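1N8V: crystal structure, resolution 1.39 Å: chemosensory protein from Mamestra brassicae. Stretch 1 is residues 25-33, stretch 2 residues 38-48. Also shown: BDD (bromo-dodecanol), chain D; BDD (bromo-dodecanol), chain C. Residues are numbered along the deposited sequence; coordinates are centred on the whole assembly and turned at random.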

ATOM      1  N   ALA A  25      -5.469  -9.380  -5.679  1.00 11.12           N
ATOM      2  CA  ALA A  25      -5.304 -10.305  -4.569  1.00 11.24           C
ATOM      3  C   ALA A  25      -4.771  -9.561  -3.345  1.00 10.82           C
ATOM      4  O   ALA A  25      -5.251  -9.799  -2.238  1.00 11.53           O
ATOM      5  CB  ALA A  25      -4.373 -11.439  -4.933  1.00 11.70           C
ATOM      6  N   TYR A  26      -3.777  -8.672  -3.522  1.00 11.27           N
ATOM      7  CA  TYR A  26      -3.260  -7.919  -2.386  1.00 10.51           C
ATOM      8  C   TYR A  26      -4.287  -6.903  -1.885  1.00 10.28           C
ATOM      9  O   TYR A  26      -4.496  -6.747  -0.683  1.00 10.77           O
ATOM     10  CB  TYR A  26      -1.971  -7.171  -2.743  1.00 11.34           C
ATOM     11  CG  TYR A  26      -0.768  -8.035  -2.914  1.00 11.98           C
ATOM     12  CD1 TYR A  26      -0.167  -8.628  -1.814  1.00 13.92           C
ATOM     13  CD2 TYR A  26      -0.209  -8.247  -4.156  1.00 11.48           C
ATOM     14  CE1 TYR A  26       0.981  -9.429  -1.981  1.00 15.76           C
ATOM     15  CE2 TYR A  26       0.897  -9.040  -4.331  1.00 15.39           C
ATOM     16  CZ  TYR A  26       1.497  -9.618  -3.243  1.00 16.08           C
ATOM     17  OH  TYR A  26       2.624 -10.419  -3.428  1.00 19.98           O
ATOM     18  N   VAL A  27      -4.984  -6.244  -2.806  1.00 10.99           N
ATOM     19  CA  VAL A  27      -5.993  -5.281  -2.399  1.00 11.02           C
ATOM     20  C   VAL A  27      -7.134  -5.929  -1.576  1.00 10.97           C
ATOM     21  O   VAL A  27      -7.516  -5.423  -0.519  1.00 10.95           O
ATOM     22  CB  VAL A  27      -6.599  -4.540  -3.607  1.00 11.70           C
ATOM     23  CG1 VAL A  27      -7.739  -3.672  -3.155  1.00 12.85           C
ATOM     24  CG2 VAL A  27      -5.536  -3.725  -4.289  1.00 12.16           C
ATOM     25  N   ASN A  28      -7.652  -7.062  -2.051  1.00 10.47           N
ATOM     26  CA  ASN A  28      -8.721  -7.741  -1.310  1.00 10.80           C
ATOM     27  C   ASN A  28      -8.264  -8.218   0.063  1.00 10.38           C
ATOM     28  O   ASN A  28      -9.027  -8.190   1.032  1.00 10.96           O
ATOM     29  CB  ASN A  28      -9.301  -8.892  -2.138  1.00 10.90           C
ATOM     30  CG  ASN A  28     -10.074  -8.422  -3.374  1.00 11.98           C
ATOM     31  OD1 ASN A  28     -10.258  -9.196  -4.355  1.00 13.96           O
ATOM     32  ND2 ASN A  28     -10.516  -7.197  -3.356  1.00 12.80           N
ATOM     33  N   CYS A  29      -7.000  -8.628   0.158  1.00  9.88           N
ATOM     34  CA  CYS A  29      -6.454  -9.035   1.452  1.00 11.19           C
ATOM     35  C   CYS A  29      -6.425  -7.844   2.428  1.00 10.25           C
ATOM     36  O   CYS A  29      -6.911  -7.916   3.570  1.00 11.77           O
ATOM     37  CB  CYS A  29      -5.037  -9.582   1.274  1.00 11.58           C
ATOM     38  SG  CYS A  29      -3.953  -9.604   2.746  1.00 12.98           S
ATOM     39  N   VAL A  30      -5.837  -6.738   1.991  1.00 11.07           N
ATOM     40  CA  VAL A  30      -5.692  -5.570   2.863  1.00 11.57           C
ATOM     41  C   VAL A  30      -7.042  -4.943   3.182  1.00 11.80           C
ATOM     42  O   VAL A  30      -7.221  -4.371   4.251  1.00 11.39           O
ATOM     43  CB  VAL A  30      -4.691  -4.560   2.234  1.00 11.87           C
ATOM     44  CG1 VAL A  30      -4.654  -3.265   2.966  1.00 14.90           C
ATOM     45  CG2 VAL A  30      -3.311  -5.156   2.195  1.00 12.50           C
ATOM     46  N   MET A  31      -8.014  -5.079   2.275  1.00 11.16           N
ATOM     47  CA  MET A  31      -9.366  -4.574   2.534  1.00 12.54           C
ATOM     48  C   MET A  31     -10.196  -5.557   3.393  1.00 13.95           C
ATOM     49  O   MET A  31     -11.363  -5.305   3.666  1.00 15.86           O
ATOM     50  CB  MET A  31     -10.113  -4.304   1.221  1.00 12.28           C
ATOM     51  CG  MET A  31      -9.622  -3.089   0.490  1.00 12.75           C
ATOM     52  SD  MET A  31      -9.708  -1.513   1.376  1.00 13.27           S
ATOM     53  CE  MET A  31     -11.510  -1.417   1.623  1.00 15.42           C
ATOM     54  N   GLU A  32      -9.586  -6.661   3.831  1.00 13.99           N
ATOM     55  CA  GLU A  32     -10.238  -7.644   4.704  1.00 15.51           C
ATOM     56  C   GLU A  32     -11.492  -8.289   4.088  1.00 16.18           C
ATOM     57  O   GLU A  32     -12.510  -8.501   4.768  1.00 17.67           O
ATOM     58  CB  GLU A  32     -10.504  -7.024   6.089  1.00 16.28           C
ATOM     59  CG  GLU A  32      -9.245  -6.454   6.775  1.00 17.53           C
ATOM     60  CD  GLU A  32      -9.428  -6.115   8.257  1.00 19.63           C
ATOM     61  OE1 GLU A  32      -9.725  -7.055   9.046  1.00 22.95           O
ATOM     62  OE2 GLU A  32      -9.252  -4.935   8.649  1.00 21.23           O
ATOM     63  N   ARG A  33     -11.388  -8.611   2.803  1.00 15.59           N
ATOM     64  CA  ARG A  33     -12.473  -9.284   2.081  1.00 16.38           C
ATOM     65  C   ARG A  33     -11.985 -10.448   1.207  1.00 16.68           C
ATOM     66  O   ARG A  33     -12.776 -11.036   0.469  1.00 18.63           O
ATOM     67  CB  ARG A  33     -13.264  -8.286   1.241  1.00 16.83           C
ATOM     68  CG  ARG A  33     -12.477  -7.581   0.176  1.00 16.80           C
ATOM     69  CD  ARG A  33     -13.351  -6.738  -0.765  1.00 18.81           C
ATOM     70  NE  ARG A  33     -12.559  -6.035  -1.769  1.00 19.66           N
ATOM     71  CZ  ARG A  33     -12.498  -4.713  -1.938  1.00 18.32           C
ATOM     72  NH1 ARG A  33     -11.740  -4.229  -2.904  1.00 20.39           N
ATOM     73  NH2 ARG A  33     -13.178  -3.871  -1.172  1.00 21.26           N
ATOM     74  N   PRO A  38       1.395 -14.677   2.477  1.00 14.43           N
ATOM     75  CA  PRO A  38       2.220 -14.273   3.626  1.00 14.81           C
ATOM     76  C   PRO A  38       2.627 -12.796   3.589  1.00 13.73           C
ATOM     77  O   PRO A  38       2.576 -12.108   4.606  1.00 12.57           O
ATOM     78  CB  PRO A  38       3.438 -15.207   3.529  1.00 15.57           C
ATOM     79  CG  PRO A  38       2.874 -16.416   2.832  1.00 15.43           C
ATOM     80  CD  PRO A  38       1.947 -15.854   1.774  1.00 15.21           C
ATOM     81  N   GLU A  39       3.019 -12.315   2.422  1.00 13.27           N
ATOM     82  CA  GLU A  39       3.426 -10.930   2.248  1.00 14.35           C
ATOM     83  C   GLU A  39       2.223  -9.986   2.445  1.00 12.93           C
ATOM     84  O   GLU A  39       2.350  -8.913   3.045  1.00 12.68           O
ATOM     85  CB  GLU A  39       4.019 -10.728   0.846  1.00 16.19           C
ATOM     86  CG  GLU A  39       5.227 -11.595   0.509  1.00 18.58           C
ATOM     87  CD  GLU A  39       4.878 -12.927  -0.144  1.00 21.72           C
ATOM     88  OE1 GLU A  39       3.734 -13.405  -0.008  1.00 20.35           O
ATOM     89  OE2 GLU A  39       5.770 -13.532  -0.795  1.00 26.40           O
ATOM     90  N   GLY A  40       1.058 -10.367   1.924  1.00 11.65           N
ATOM     91  CA  GLY A  40      -0.124  -9.564   2.063  1.00 10.60           C
ATOM     92  C   GLY A  40      -0.556  -9.425   3.503  1.00 10.33           C
ATOM     93  O   GLY A  40      -0.972  -8.354   3.935  1.00 10.32           O
ATOM     94  N   LYS A  41      -0.481 -10.515   4.241  1.00 11.24           N
ATOM     95  CA  LYS A  41      -0.835 -10.529   5.656  1.00 11.78           C
ATOM     96  C   LYS A  41       0.121  -9.607   6.432  1.00 12.23           C
ATOM     97  O   LYS A  41      -0.302  -8.843   7.287  1.00 11.88           O
ATOM     98  CB  LYS A  41      -0.770 -11.960   6.193  1.00 12.35           C
ATOM     99  CG  LYS A  41      -1.258 -12.141   7.617  1.00 14.91           C
ATOM    100  CD  LYS A  41      -1.252 -13.636   7.958  1.00 16.89           C
ATOM    101  CE  LYS A  41      -1.768 -13.922   9.355  1.00 20.41           C
ATOM    102  NZ  LYS A  41      -0.867 -13.450  10.441  1.00 21.72           N
ATOM    103  N   GLU A  42       1.414  -9.682   6.119  1.00 12.08           N
ATOM    104  CA  GLU A  42       2.409  -8.814   6.781  1.00 12.82           C
ATOM    105  C   GLU A  42       2.104  -7.350   6.488  1.00 11.84           C
ATOM    106  O   GLU A  42       2.165  -6.492   7.394  1.00 12.04           O
ATOM    107  CB  GLU A  42       3.829  -9.194   6.326  1.00 12.99           C
ATOM    108  CG  GLU A  42       4.966  -8.580   7.148  1.00 16.30           C
ATOM    109  CD  GLU A  42       5.230  -9.290   8.471  1.00 18.37           C
ATOM    110  OE1 GLU A  42       4.964 -10.515   8.589  1.00 22.56           O
ATOM    111  OE2 GLU A  42       5.732  -8.627   9.405  1.00 23.72           O
ATOM    112  N   LEU A  43       1.792  -7.018   5.232  1.00 11.48           N
ATOM    113  CA  LEU A  43       1.441  -5.653   4.909  1.00 11.23           C
ATOM    114  C   LEU A  43       0.190  -5.223   5.669  1.00 11.93           C
ATOM    115  O   LEU A  43       0.160  -4.160   6.283  1.00 11.71           O
ATOM    116  CB  LEU A  43       1.211  -5.505   3.391  1.00 11.84           C
ATOM    117  CG  LEU A  43       0.663  -4.146   2.952  1.00 11.68           C
ATOM    118  CD1 LEU A  43       1.571  -2.986   3.388  1.00 14.36           C
ATOM    119  CD2 LEU A  43       0.441  -4.125   1.433  1.00 14.42           C
ATOM    120  N   LYS A  44      -0.867  -6.032   5.626  1.00 11.50           N
ATOM    121  CA  LYS A  44      -2.110  -5.694   6.305  1.00 11.20           C
ATOM    122  C   LYS A  44      -1.899  -5.399   7.795  1.00 11.95           C
ATOM    123  O   LYS A  44      -2.487  -4.443   8.346  1.00 12.47           O
ATOM    124  CB  LYS A  44      -3.119  -6.844   6.130  1.00 11.07           C
ATOM    125  CG  LYS A  44      -4.437  -6.637   6.808  1.00 12.61           C
ATOM    126  CD  LYS A  44      -5.326  -7.859   6.737  1.00 17.75           C
ATOM    127  CE  LYS A  44      -4.703  -9.081   7.390  1.00 21.67           C
ATOM    128  NZ  LYS A  44      -5.508 -10.337   7.246  1.00 27.36           N
ATOM    129  N   GLU A  45      -1.026  -6.181   8.418  1.00 10.84           N
ATOM    130  CA  GLU A  45      -0.756  -6.080   9.845  1.00 11.19           C
ATOM    131  C   GLU A  45       0.102  -4.896  10.262  1.00 11.30           C
ATOM    132  O   GLU A  45       0.200  -4.591  11.454  1.00 11.26           O
ATOM    133  CB  GLU A  45      -0.143  -7.378  10.347  1.00 11.78           C
ATOM    134  CG  GLU A  45      -1.135  -8.530  10.268  1.00 12.67           C
ATOM    135  CD  GLU A  45      -0.566  -9.898  10.563  1.00 15.37           C
ATOM    136  OE1 GLU A  45       0.672 -10.066  10.570  1.00 16.99           O
ATOM    137  OE2 GLU A  45      -1.390 -10.818  10.743  1.00 17.00           O
ATOM    138  N   HIS A  46       0.725  -4.224   9.307  1.00 10.78           N
ATOM    139  CA  HIS A  46       1.559  -3.059   9.608  1.00 10.72           C
ATOM    140  C   HIS A  46       1.091  -1.771   8.979  1.00 10.64           C
ATOM    141  O   HIS A  46       1.623  -0.701   9.307  1.00 11.01           O
ATOM    142  CB  HIS A  46       3.032  -3.369   9.256  1.00 11.71           C
ATOM    143  CG  HIS A  46       3.579  -4.473  10.089  1.00 12.82           C
ATOM    144  ND1 HIS A  46       3.376  -5.800   9.780  1.00 13.51           N
ATOM    145  CD2 HIS A  46       4.187  -4.458  11.294  1.00 14.51           C
ATOM    146  CE1 HIS A  46       3.887  -6.555  10.737  1.00 16.39           C
ATOM    147  NE2 HIS A  46       4.396  -5.767  11.664  1.00 17.38           N
ATOM    148  N   LEU A  47       0.097  -1.801   8.100  1.00 10.53           N
ATOM    149  CA  LEU A  47      -0.323  -0.600   7.394  1.00 11.32           C
ATOM    150  C   LEU A  47      -0.888   0.493   8.305  1.00 11.45           C
ATOM    151  O   LEU A  47      -0.527   1.681   8.176  1.00 11.94           O
ATOM    152  CB  LEU A  47      -1.351  -0.957   6.288  1.00 11.48           C
ATOM    153  CG  LEU A  47      -1.865   0.188   5.412  1.00 12.89           C
ATOM    154  CD1 LEU A  47      -0.730   1.001   4.814  1.00 13.79           C
ATOM    155  CD2 LEU A  47      -2.752  -0.350   4.320  1.00 13.74           C
ATOM    156  N   GLN A  48      -1.755   0.124   9.243  1.00 11.27           N
ATOM    157  CA  GLN A  48      -2.328   1.130  10.137  1.00 12.15           C
ATOM    158  C   GLN A  48      -1.225   1.848  10.926  1.00 11.43           C
ATOM    159  O   GLN A  48      -1.218   3.101  11.041  1.00 11.86           O
ATOM    160  CB  GLN A  48      -3.325   0.522  11.114  1.00 12.55           C
ATOM    161  CG  GLN A  48      -4.183   1.548  11.804  1.00 13.08           C
ATOM    162  CD  GLN A  48      -5.017   2.315  10.822  1.00 14.17           C
ATOM    163  OE1 GLN A  48      -5.889   1.731  10.167  1.00 16.47           O
ATOM    164  NE2 GLN A  48      -4.761   3.603  10.696  1.00 14.94           N
TER
HETATM  165  O1  BDD D 502       3.245   8.095   5.067  1.00 34.77           O
HETATM  166  C1  BDD D 502       2.299   7.048   5.249  1.00 33.22           C
HETATM  167  C2  BDD D 502       2.861   5.779   4.612  1.00 31.81           C
HETATM  168  C3  BDD D 502       1.787   4.999   3.855  1.00 28.88           C
HETATM  169  C4  BDD D 502       2.312   3.676   3.310  1.00 26.60           C
HETATM  170  C5  BDD D 502       2.889   2.770   4.388  1.00 25.20           C
HETATM  171  C6  BDD D 502       3.447   1.458   3.849  1.00 23.29           C
HETATM  172  C7  BDD D 502       3.756   0.479   4.985  1.00 23.52           C
HETATM  173  C8  BDD D 502       4.594  -0.712   4.535  1.00 21.35           C
HETATM  174  C9  BDD D 502       4.619  -1.837   5.568  1.00 21.47           C
HETATM  175  C10 BDD D 502       5.597  -2.951   5.170  1.00 19.95           C
HETATM  176  C11 BDD D 502       5.487  -4.230   6.002  1.00 21.95           C
HETATM  177  C12 BDD D 502       6.161  -5.465   5.334  1.00 21.87           C
HETATM  178 BR   BDD D 502       5.255  -6.359   4.291  1.00  7.00          BR
HETATM  179  O1  BDD C 501       8.658  -3.898   0.057  1.00 35.99           O
HETATM  180  C1  BDD C 501       7.710  -4.867  -0.362  1.00 34.90           C
HETATM  181  C2  BDD C 501       7.075  -5.530   0.857  1.00 33.87           C
HETATM  182  C3  BDD C 501       5.564  -5.627   0.699  1.00 32.81           C
HETATM  183  C4  BDD C 501       5.150  -6.860  -0.092  1.00 31.84           C
HETATM  184  C5  BDD C 501       3.696  -6.742  -0.539  1.00 29.36           C
HETATM  185  C6  BDD C 501       3.562  -5.978  -1.859  1.00 26.44           C
HETATM  186  C7  BDD C 501       2.120  -5.573  -2.161  1.00 22.70           C
HETATM  187  C8  BDD C 501       2.045  -4.403  -3.144  1.00 20.88           C
HETATM  188  C9  BDD C 501       0.613  -4.179  -3.620  1.00 20.29           C
HETATM  189  C10 BDD C 501      -0.203  -3.366  -2.624  1.00 18.97           C
HETATM  190  C11 BDD C 501      -1.593  -3.041  -3.140  1.00 18.20           C
HETATM  191  C12 BDD C 501      -2.372  -2.152  -2.174  1.00 18.80           C
HETATM  192 BR   BDD C 501      -2.995  -3.018  -0.947  1.00  2.02          BR

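Two helices, 25-30 and 38-48, run in broadly the same direction, their axes crossing at -43° and approaching to 9.2 Å. No hydrogen bond links the stretches; packing does the work, over 384 Å² of buried surface counted on both sides. The helical face of stretch 1 that matters is Tyr-26, Cys-29 and Val-30, while Ala-25, Val-27 and Asn-28 are out of reach of stretch 2.

Tyr-26 leaves its backbone sideways to the partner, and its m rotamer brings the ring back toward it. The ring meets stretch 2 with its edge: CD1 lies 4.0 Å from Gly-40 CA, and CE1 lies 4.3 Å from Glu-39 CB. One face is covered by the bromo-dodecanol of chain C, whose C7 comes within 3.8 Å of Tyr-26 CD1. A flat, wide side chain can thus serve the neighbouring helix and the ligand at once.

The CA-to-CB bond of Cys-29 points toward stretch 2, and its sulfur packs against bare backbone, with SG 3.4 Å from Gly-40 O and 3.9 Å from Lys-41 N. Glycine suits this position: an ideal CB on Gly-40 would crowd Cys-29 SG at 3.1 Å, and it would lie close to Tyr-26 CD1 at 3.6 Å, so the absence of a side chain makes room chiefly for the sulfur. The same sulfur is covalently bonded elsewhere in the structure.

Val-30 is the centre of the contact and the residue most covered by the other stretch. Its side chain is a knob among Gly-40, Leu-43, Lys-44 and Leu-47, and its two methyls reach different leucines: CG2 is 4.0 Å from Leu-43 CD2, and CG1 is 3.7 Å from Leu-47 CD2. A compact branched residue in the t rotamer fits this hole, where the backbones are close, Val-30 CA and Lys-44 CA being 5.0 Å apart. The bromine of the chain C ligand adds to the apolar setting, 3.8 Å from Val-30 CG2.

Beyond Val-30 the chain leaves the helix through a Schellman motif, in which Glu-32 takes positive phi while Glu-32 N bonds to Cys-29 O at 3.0 Å and Arg-33 N to Asn-28 O at 3.0 Å. Lys-44 lies along this end through its aliphatic part: its CD is 3.5 Å from Cys-29 O and 4.2 Å from Glu-32 CG. Lysine suits such a margin because its methylenes can cover the neighbour while the amine extends past them. Met-31 points away and Arg-33 is out of reach, so the contact ends here.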